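Local coordinates for conserved hypothetical exported protein (Bacteroides fragilis, PDB 4JJA) that is of uncharacterised function but probably acts as an exo-beta-N-acetylmuramidase that trims peptidoglycan, at residues Ile106-Asp111 against Leu138-Pro143; Leu176-Leu181 against Tyr365-Asp370. One frame throughout, in Å; residues are numbered along the deposited sequence.

Interaction 1: residues Ile106-Asp111 against Leu138-Pro143; sequences IVDIQD and LILDRP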
ATOM      1  N   ILE A 106      -6.820  16.283  -6.742  1.00 10.96           N
ATOM      2  CA  ILE A 106      -6.085  16.175  -5.458  1.00 10.73           C
ATOM      3  C   ILE A 106      -5.990  14.712  -5.074  1.00 11.99           C
ATOM      4  O   ILE A 106      -6.996  14.051  -5.001  1.00 13.52           O
ATOM      5  CB  ILE A 106      -6.795  16.931  -4.340  1.00 11.44           C
ATOM      6  CG1 ILE A 106      -7.004  18.380  -4.715  1.00 13.61           C
ATOM      7  CG2 ILE A 106      -5.958  16.882  -3.082  1.00 14.14           C
ATOM      8  CD1 ILE A 106      -7.796  19.171  -3.717  1.00 15.43           C
ATOM      9  N   VAL A 107      -4.778  14.246  -4.782  1.00 12.06           N
ATOM     10  CA  VAL A 107      -4.556  12.959  -4.146  1.00 11.84           C
ATOM     11  C   VAL A 107      -4.366  13.180  -2.633  1.00 11.51           C
ATOM     12  O   VAL A 107      -3.511  13.941  -2.203  1.00 11.77           O
ATOM     13  CB  VAL A 107      -3.313  12.282  -4.722  1.00 13.22           C
ATOM     14  CG1 VAL A 107      -2.948  11.000  -3.914  1.00 13.25           C
ATOM     15  CG2 VAL A 107      -3.453  12.024  -6.234  1.00 14.45           C
ATOM     16  N   ASP A 108      -5.195  12.511  -1.841  1.00 11.16           N
ATOM     17  CA  ASP A 108      -5.062  12.560  -0.376  1.00 11.63           C
ATOM     18  C   ASP A 108      -5.529  11.241   0.191  1.00 11.96           C
ATOM     19  O   ASP A 108      -6.711  11.054   0.417  1.00 13.37           O
ATOM     20  CB  ASP A 108      -5.819  13.739   0.276  1.00 14.65           C
ATOM     21  CG  ASP A 108      -5.503  13.878   1.783  1.00 17.25           C
ATOM     22  OD1 ASP A 108      -4.322  13.620   2.219  1.00 17.86           O
ATOM     23  OD2 ASP A 108      -6.443  14.229   2.569  1.00 22.82           O
ATOM     24  N   ILE A 109      -4.588  10.339   0.441  1.00 10.82           N
ATOM     25  CA  ILE A 109      -4.976   8.992   0.793  1.00 11.13           C
ATOM     26  C   ILE A 109      -3.851   8.366   1.560  1.00 10.35           C
ATOM     27  O   ILE A 109      -2.685   8.632   1.251  1.00 11.34           O
ATOM     28  CB  ILE A 109      -5.368   8.163  -0.471  1.00 11.34           C
ATOM     29  CG1 ILE A 109      -6.167   6.896  -0.105  1.00 12.67           C
ATOM     30  CG2 ILE A 109      -4.160   7.860  -1.392  1.00 12.54           C
ATOM     31  CD1 ILE A 109      -6.809   6.256  -1.326  1.00 13.54           C
ATOM     32  N   GLN A 110      -4.198   7.525   2.528  1.00 10.02           N
ATOM     33  CA  GLN A 110      -3.193   6.875   3.395  1.00 10.10           C
ATOM     34  C   GLN A 110      -2.824   5.496   2.855  1.00 10.59           C
ATOM     35  O   GLN A 110      -3.651   4.575   2.840  1.00 12.87           O
ATOM     36  CB  GLN A 110      -3.697   6.769   4.838  1.00 10.96           C
ATOM     37  CG  GLN A 110      -2.669   6.167   5.779  1.00 10.26           C
ATOM     38  CD  GLN A 110      -1.414   7.024   5.879  1.00 10.09           C
ATOM     39  OE1 GLN A 110      -1.469   8.150   6.361  1.00 11.62           O
ATOM     40  NE2 GLN A 110      -0.287   6.503   5.417  1.00 10.77           N
ATOM     41  N   ASP A 111      -1.535   5.341   2.497  1.00 10.39           N
ATOM     42  CA  ASP A 111      -0.936   4.145   1.964  1.00 11.03           C
ATOM     43  C   ASP A 111      -0.193   3.368   3.072  1.00  9.44           C
ATOM     44  O   ASP A 111       0.058   3.907   4.156  1.00 10.09           O
ATOM     45  CB  ASP A 111       0.098   4.595   0.865  1.00 12.19           C
ATOM     46  CG  ASP A 111       0.756   3.466   0.196  1.00 13.43           C
ATOM     47  OD1 ASP A 111       0.047   2.520  -0.190  1.00 16.32           O
ATOM     48  OD2 ASP A 111       2.017   3.494   0.086  1.00 14.70           O
ATOM     49  N   LEU A 138      -2.368  17.584  -7.598  1.00 11.14           N
ATOM     50  CA  LEU A 138      -1.867  18.090  -6.328  1.00 10.90           C
ATOM     51  C   LEU A 138      -1.900  16.917  -5.341  1.00  9.91           C
ATOM     52  O   LEU A 138      -2.948  16.397  -5.045  1.00 12.17           O
ATOM     53  CB  LEU A 138      -2.768  19.224  -5.834  1.00 11.70           C
ATOM     54  CG  LEU A 138      -2.409  19.807  -4.467  1.00 12.41           C
ATOM     55  CD1 LEU A 138      -1.083  20.549  -4.496  1.00 14.69           C
ATOM     56  CD2 LEU A 138      -3.516  20.740  -3.959  1.00 14.17           C
ATOM     57  N   ILE A 139      -0.737  16.529  -4.814  1.00  9.52           N
ATOM     58  CA  ILE A 139      -0.663  15.452  -3.832  1.00  9.20           C
ATOM     59  C   ILE A 139      -0.453  16.074  -2.451  1.00  9.23           C
ATOM     60  O   ILE A 139       0.523  16.808  -2.209  1.00  9.95           O
ATOM     61  CB  ILE A 139       0.476  14.464  -4.142  1.00  9.42           C
ATOM     62  CG1 ILE A 139       0.276  13.882  -5.567  1.00 11.03           C
ATOM     63  CG2 ILE A 139       0.553  13.381  -3.009  1.00  9.86           C
ATOM     64  CD1 ILE A 139       1.389  12.978  -6.025  1.00 11.19           C
ATOM     65  N   LEU A 140      -1.398  15.814  -1.550  1.00  8.73           N
ATOM     66  CA  LEU A 140      -1.304  16.244  -0.142  1.00  9.78           C
ATOM     67  C   LEU A 140      -0.647  15.080   0.565  1.00  8.50           C
ATOM     68  O   LEU A 140      -1.302  14.046   0.807  1.00  9.69           O
ATOM     69  CB  LEU A 140      -2.698  16.595   0.379  1.00 10.08           C
ATOM     70  CG  LEU A 140      -3.408  17.695  -0.393  1.00 10.21           C
ATOM     71  CD1 LEU A 140      -4.800  17.884   0.218  1.00 11.83           C
ATOM     72  CD2 LEU A 140      -2.597  18.999  -0.472  1.00 12.62           C
ATOM     73  N   ASP A 141       0.655  15.158   0.796  1.00  8.52           N
ATOM     74  CA  ASP A 141       1.369  13.930   1.139  1.00  8.48           C
ATOM     75  C   ASP A 141       1.018  13.458   2.536  1.00  8.53           C
ATOM     76  O   ASP A 141       0.706  14.278   3.439  1.00  9.73           O
ATOM     77  CB  ASP A 141       2.877  14.116   0.987  1.00  8.88           C
ATOM     78  CG  ASP A 141       3.611  12.929   0.407  1.00  8.45           C
ATOM     79  OD1 ASP A 141       2.993  12.034  -0.193  1.00 10.01           O
ATOM     80  OD2 ASP A 141       4.883  12.990   0.509  1.00 10.02           O
ATOM     81  N   ARG A 142       1.068  12.149   2.730  1.00  8.53           N
ATOM     82  CA  ARG A 142       0.947  11.512   4.028  1.00  8.97           C
ATOM     83  C   ARG A 142       2.138  10.588   4.201  1.00  8.25           C
ATOM     84  O   ARG A 142       2.716  10.117   3.234  1.00  9.12           O
ATOM     85  CB  ARG A 142      -0.357  10.742   4.187  1.00 10.26           C
ATOM     86  CG  ARG A 142      -1.582  11.651   4.207  1.00 12.86           C
ATOM     87  CD  ARG A 142      -2.877  10.888   4.430  1.00 12.64           C
ATOM     88  NE  ARG A 142      -4.000  11.838   4.343  1.00 13.09           N
ATOM     89  CZ  ARG A 142      -4.756  12.242   5.340  1.00 13.03           C
ATOM     90  NH1 ARG A 142      -4.614  11.731   6.561  1.00 13.59           N
ATOM     91  NH2 ARG A 142      -5.696  13.147   5.107  1.00 13.85           N
ATOM     92  N   PRO A 143       2.498  10.314   5.450  1.00  8.45           N
ATOM     93  CA  PRO A 143       3.615   9.413   5.687  1.00  8.14           C
ATOM     94  C   PRO A 143       3.435   8.016   5.144  1.00  8.20           C
ATOM     95  O   PRO A 143       2.308   7.558   5.002  1.00  9.86           O
ATOM     96  CB  PRO A 143       3.720   9.362   7.233  1.00  8.92           C
ATOM     97  CG  PRO A 143       3.192  10.664   7.663  1.00 11.04           C
ATOM     98  CD  PRO A 143       2.034  10.907   6.713  1.00  9.87           C
TER
HETATM   99  O   HOH W   1      -2.329  14.994   3.607  1.00 12.06           O
HETATM  100  O   HOH W   2      -1.880  11.414  -0.172  1.00 13.15           O
HETATM  101  O   HOH W   3      -3.125   9.658   7.891  1.00 13.23           O

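Interaction 2: residues Leu176-Leu181 against Tyr365-Asp370; sequences LGELAL and YLLYQD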
ATOM      1  N   LEU A 176       3.586   8.517  -1.320  1.00  7.51           N
ATOM      2  CA  LEU A 176       2.946   8.574  -2.631  1.00  8.14           C
ATOM      3  C   LEU A 176       3.427   9.787  -3.401  1.00  7.88           C
ATOM      4  O   LEU A 176       3.565   9.711  -4.630  1.00  8.75           O
ATOM      5  CB  LEU A 176       1.451   8.542  -2.536  1.00  8.98           C
ATOM      6  CG  LEU A 176       0.768   7.284  -2.030  1.00 10.26           C
ATOM      7  CD1 LEU A 176      -0.766   7.517  -1.906  1.00 13.54           C
ATOM      8  CD2 LEU A 176       1.070   6.124  -2.939  1.00 11.47           C
ATOM      9  N   GLY A 177       3.745  10.906  -2.744  1.00  7.96           N
ATOM     10  CA  GLY A 177       4.292  12.053  -3.428  1.00  8.26           C
ATOM     11  C   GLY A 177       5.644  11.775  -4.036  1.00  8.21           C
ATOM     12  O   GLY A 177       5.923  12.138  -5.166  1.00  8.55           O
ATOM     13  N   GLU A 178       6.520  11.155  -3.260  1.00  8.10           N
ATOM     14  CA  GLU A 178       7.837  10.778  -3.790  1.00  8.02           C
ATOM     15  C   GLU A 178       7.711   9.841  -4.960  1.00  8.29           C
ATOM     16  O   GLU A 178       8.402   9.988  -5.970  1.00  8.94           O
ATOM     17  CB  GLU A 178       8.662  10.155  -2.666  1.00  7.77           C
ATOM     18  CG  GLU A 178       9.024  11.112  -1.496  1.00  9.30           C
ATOM     19  CD  GLU A 178       9.744  10.446  -0.349  1.00  9.77           C
ATOM     20  OE1 GLU A 178       9.370   9.293  -0.002  1.00 10.76           O
ATOM     21  OE2 GLU A 178      10.708  11.052   0.210  1.00  9.57           O
ATOM     22  N   LEU A 179       6.866   8.819  -4.813  1.00  8.41           N
ATOM     23  CA  LEU A 179       6.671   7.850  -5.852  1.00  9.28           C
ATOM     24  C   LEU A 179       6.136   8.501  -7.112  1.00  8.26           C
ATOM     25  O   LEU A 179       6.558   8.152  -8.211  1.00  9.13           O
ATOM     26  CB  LEU A 179       5.757   6.721  -5.365  1.00 10.22           C
ATOM     27  CG  LEU A 179       5.589   5.543  -6.281  1.00 11.39           C
ATOM     28  CD1 LEU A 179       6.946   4.899  -6.642  1.00 12.29           C
ATOM     29  CD2 LEU A 179       4.692   4.492  -5.613  1.00 12.17           C
ATOM     30  N   ALA A 180       5.212   9.449  -6.988  1.00  8.68           N
ATOM     31  CA  ALA A 180       4.681  10.146  -8.154  1.00  8.54           C
ATOM     32  C   ALA A 180       5.800  10.837  -8.898  1.00  9.30           C
ATOM     33  O   ALA A 180       5.846  10.805 -10.157  1.00  9.93           O
ATOM     34  CB  ALA A 180       3.616  11.133  -7.767  1.00 10.08           C
ATOM     35  N   LEU A 181       6.679  11.517  -8.170  1.00  9.01           N
ATOM     36  CA  LEU A 181       7.803  12.183  -8.801  1.00  9.28           C
ATOM     37  C   LEU A 181       8.693  11.202  -9.558  1.00  8.68           C
ATOM     38  O   LEU A 181       9.194  11.505 -10.662  1.00  9.97           O
ATOM     39  CB  LEU A 181       8.597  13.003  -7.770  1.00 10.36           C
ATOM     40  CG  LEU A 181       7.839  14.153  -7.076  1.00 11.15           C
ATOM     41  CD1 LEU A 181       8.681  14.827  -5.991  1.00 13.53           C
ATOM     42  CD2 LEU A 181       7.315  15.192  -8.096  1.00 14.15           C
ATOM     43  N   TYR A 365      14.143  11.746  -6.105  1.00 11.98           N
ATOM     44  CA  TYR A 365      12.716  11.906  -5.955  1.00 11.19           C
ATOM     45  C   TYR A 365      12.286  12.001  -4.499  1.00 10.67           C
ATOM     46  O   TYR A 365      11.082  12.225  -4.233  1.00 11.99           O
ATOM     47  CB  TYR A 365      12.014  10.753  -6.666  1.00 11.24           C
ATOM     48  CG  TYR A 365      12.460  10.596  -8.082  1.00 10.89           C
ATOM     49  CD1 TYR A 365      12.224  11.584  -9.026  1.00 11.48           C
ATOM     50  CD2 TYR A 365      13.236   9.532  -8.447  1.00 11.01           C
ATOM     51  CE1 TYR A 365      12.687  11.475 -10.281  1.00 12.11           C
ATOM     52  CE2 TYR A 365      13.678   9.396  -9.740  1.00 12.39           C
ATOM     53  CZ  TYR A 365      13.406  10.373 -10.661  1.00 11.67           C
ATOM     54  OH  TYR A 365      13.836  10.279 -11.969  1.00 15.23           O
ATOM     55  N   LEU A 366      13.215  11.841  -3.557  1.00 10.72           N
ATOM     56  CA  LEU A 366      12.856  11.918  -2.159  1.00 10.21           C
ATOM     57  C   LEU A 366      12.558  13.346  -1.775  1.00 10.13           C
ATOM     58  O   LEU A 366      13.155  14.287  -2.270  1.00 12.58           O
ATOM     59  CB  LEU A 366      13.921  11.340  -1.231  1.00 11.12           C
ATOM     60  CG  LEU A 366      14.254   9.866  -1.464  1.00 12.03           C
ATOM     61  CD1 LEU A 366      15.340   9.361  -0.525  1.00 13.93           C
ATOM     62  CD2 LEU A 366      12.989   8.936  -1.453  1.00 13.04           C
ATOM     63  N   LEU A 367      11.587  13.504  -0.900  1.00  9.34           N
ATOM     64  CA  LEU A 367      11.156  14.790  -0.394  1.00 10.11           C
ATOM     65  C   LEU A 367      11.504  15.002   1.062  1.00 10.26           C
ATOM     66  O   LEU A 367      11.273  16.081   1.638  1.00 11.94           O
ATOM     67  CB  LEU A 367       9.650  14.937  -0.577  1.00 10.51           C
ATOM     68  CG  LEU A 367       9.153  15.065  -2.018  1.00 10.57           C
ATOM     69  CD1 LEU A 367       7.639  14.886  -2.066  1.00 13.27           C
ATOM     70  CD2 LEU A 367       9.643  16.370  -2.651  1.00 12.84           C
ATOM     71  N   TYR A 368      12.053  13.964   1.684  1.00 10.19           N
ATOM     72  CA  TYR A 368      12.343  13.961   3.109  1.00 10.08           C
ATOM     73  C   TYR A 368      13.696  13.332   3.300  1.00 11.17           C
ATOM     74  O   TYR A 368      14.155  12.587   2.462  1.00 11.60           O
ATOM     75  CB  TYR A 368      11.287  13.108   3.885  1.00 10.11           C
ATOM     76  CG  TYR A 368       9.874  13.476   3.462  1.00  9.15           C
ATOM     77  CD1 TYR A 368       9.283  14.621   3.921  1.00 10.40           C
ATOM     78  CD2 TYR A 368       9.142  12.676   2.624  1.00  8.43           C
ATOM     79  CE1 TYR A 368       8.001  14.968   3.514  1.00  9.30           C
ATOM     80  CE2 TYR A 368       7.880  13.026   2.206  1.00  9.82           C
ATOM     81  CZ  TYR A 368       7.300  14.160   2.670  1.00  9.07           C
ATOM     82  OH  TYR A 368       6.036  14.552   2.290  1.00 10.26           O
ATOM     83  N   GLN A 369      14.295  13.622   4.448  1.00 10.59           N
ATOM     84  CA  GLN A 369      15.577  13.061   4.794  1.00 11.23           C
ATOM     85  C   GLN A 369      15.586  11.558   4.637  1.00 10.27           C
ATOM     86  O   GLN A 369      14.705  10.880   5.154  1.00 10.93           O
ATOM     87  CB  GLN A 369      15.897  13.421   6.248  1.00 11.61           C
ATOM     88  CG  GLN A 369      17.246  13.018   6.799  1.00 11.60           C
ATOM     89  CD  GLN A 369      17.289  13.286   8.254  1.00 12.40           C
ATOM     90  OE1 GLN A 369      17.487  14.448   8.667  1.00 19.14           O
ATOM     91  NE2 GLN A 369      17.065  12.287   9.028  1.00 12.54           N
ATOM     92  N   ASP A 370      16.603  11.058   3.940  1.00 10.81           N
ATOM     93  CA  ASP A 370      16.728   9.649   3.670  1.00 12.06           C
ATOM     94  C   ASP A 370      17.104   8.897   4.936  1.00 12.27           C
ATOM     95  O   ASP A 370      17.498   9.489   5.956  1.00 13.39           O
ATOM     96  CB  ASP A 370      17.748   9.446   2.533  1.00 12.28           C
ATOM     97  CG  ASP A 370      17.626   8.163   1.783  1.00 13.79           C
ATOM     98  OD1 ASP A 370      16.770   7.301   2.076  1.00 13.23           O
ATOM     99  OD2 ASP A 370      18.416   8.025   0.820  1.00 14.75           O
TER

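Interaction 1: residues Ile106-Asp111 against Leu138-Pro143
Val107 and Leu140 tie the two chains together through their backbones: Val107 N donates to Leu138 O, and Leu140 N to Val107 O at 2.9 Å. Ile106 and Leu140 meet on one face of the sheet, CG2 to CD1 at 3.6 Å, while Val107 packs against CG1 of Ile139 on the other. These are neighbouring parallel strands of a beta-alpha-beta unit, 104-107 and 136-140, with helix 119-132 between them, in a Rossmann-like sheet. Further along both segments polar side chains take over. Arg142 forms a side-on, two-nitrogen salt bridge with Asp108: its NE donates to Asp108 OD1 at 2.8 Å from above the carboxylate plane, and its NH2 to Asp108 OD2 at 2.9 Å on the syn side, the two planes being 34° apart. NH2 also serves Met34 O, and a water lies at hydrogen-bonding distance from Asp108 OD1. A second water accepts from Ile109 N and also sits beside Leu140 O, bridging the diverging backbones. Gln110, bent at chi2 (63°), turns its amide so that NE2 spends both protons on carbonyls, Pro143 O at 2.8 Å and Asp111 O at 2.9 Å. A third water links Gln110 OE1 to Arg142 NH1.

Interaction 2: residues Leu176-Leu181 against Tyr365-Asp370
The nearest CA atoms are those of Glu178 and Leu366, 5.4 Å apart, where an irregular chain, 365-370, passes over the first turns of a helix. Glu178 has the largest share of the contact. Its CG lies anti to the carbonyl carbon (chi1 -65°) and the chain runs on extended, which brings OE2 to Leu367 N; that bond, 2.8 Å long with an N-H...O angle of 165°, uses the anti lone pair. OE2 also pairs with His207 NE2, while OE1 takes the N-H of Thr175 just before the helix, so both oxygens are held and the carboxylate's rotation is probably fixed. Around this polar end the covering is largely carbon: CD2 of Leu366 lies 3.5 Å from OE2, and CD2 of Tyr368 approaches the same oxygen at 3.3 Å, with ring and carboxylate planes 57° apart. One turn on, Leu181 crosses Leu367 at about a right angle, CD1 to CD2 at 3.8 Å, and its CB touches CD1 of Tyr365. Tyr365 O, buried here beside Glu178 CB at 3.5 Å, finds no polar partner in the model. The segment that follows helix 352-362 in the C-terminal family region thus lies against helix 176-185 of the N-terminal one, a helix that on Leu176, Leu179 and Ala180 packs against helix 119-132.

How the interactions relate
Interaction 1 precedes interaction 2 along the chain, and their centres lie 12 Å apart on the same side of the molecule's centre. Asp141, just past strand 136-140, joins them: OD2 probably hydrogen-bonds Tyr368 OH at 2.6 Å and OD1 Gly177 N at 2.9 Å, so one carboxylate reaches both segments of interaction 2. Packing of Ile139 on Ala180 and of Ile109 on Leu176 seats helix 176-185 against strand 136-140 and the loop around Ile109. The pair illustrates how a sheet in the N-terminal region, the helix next after strand 136-140 and the far C-terminal tail can be joined in space, drawing the two family regions together.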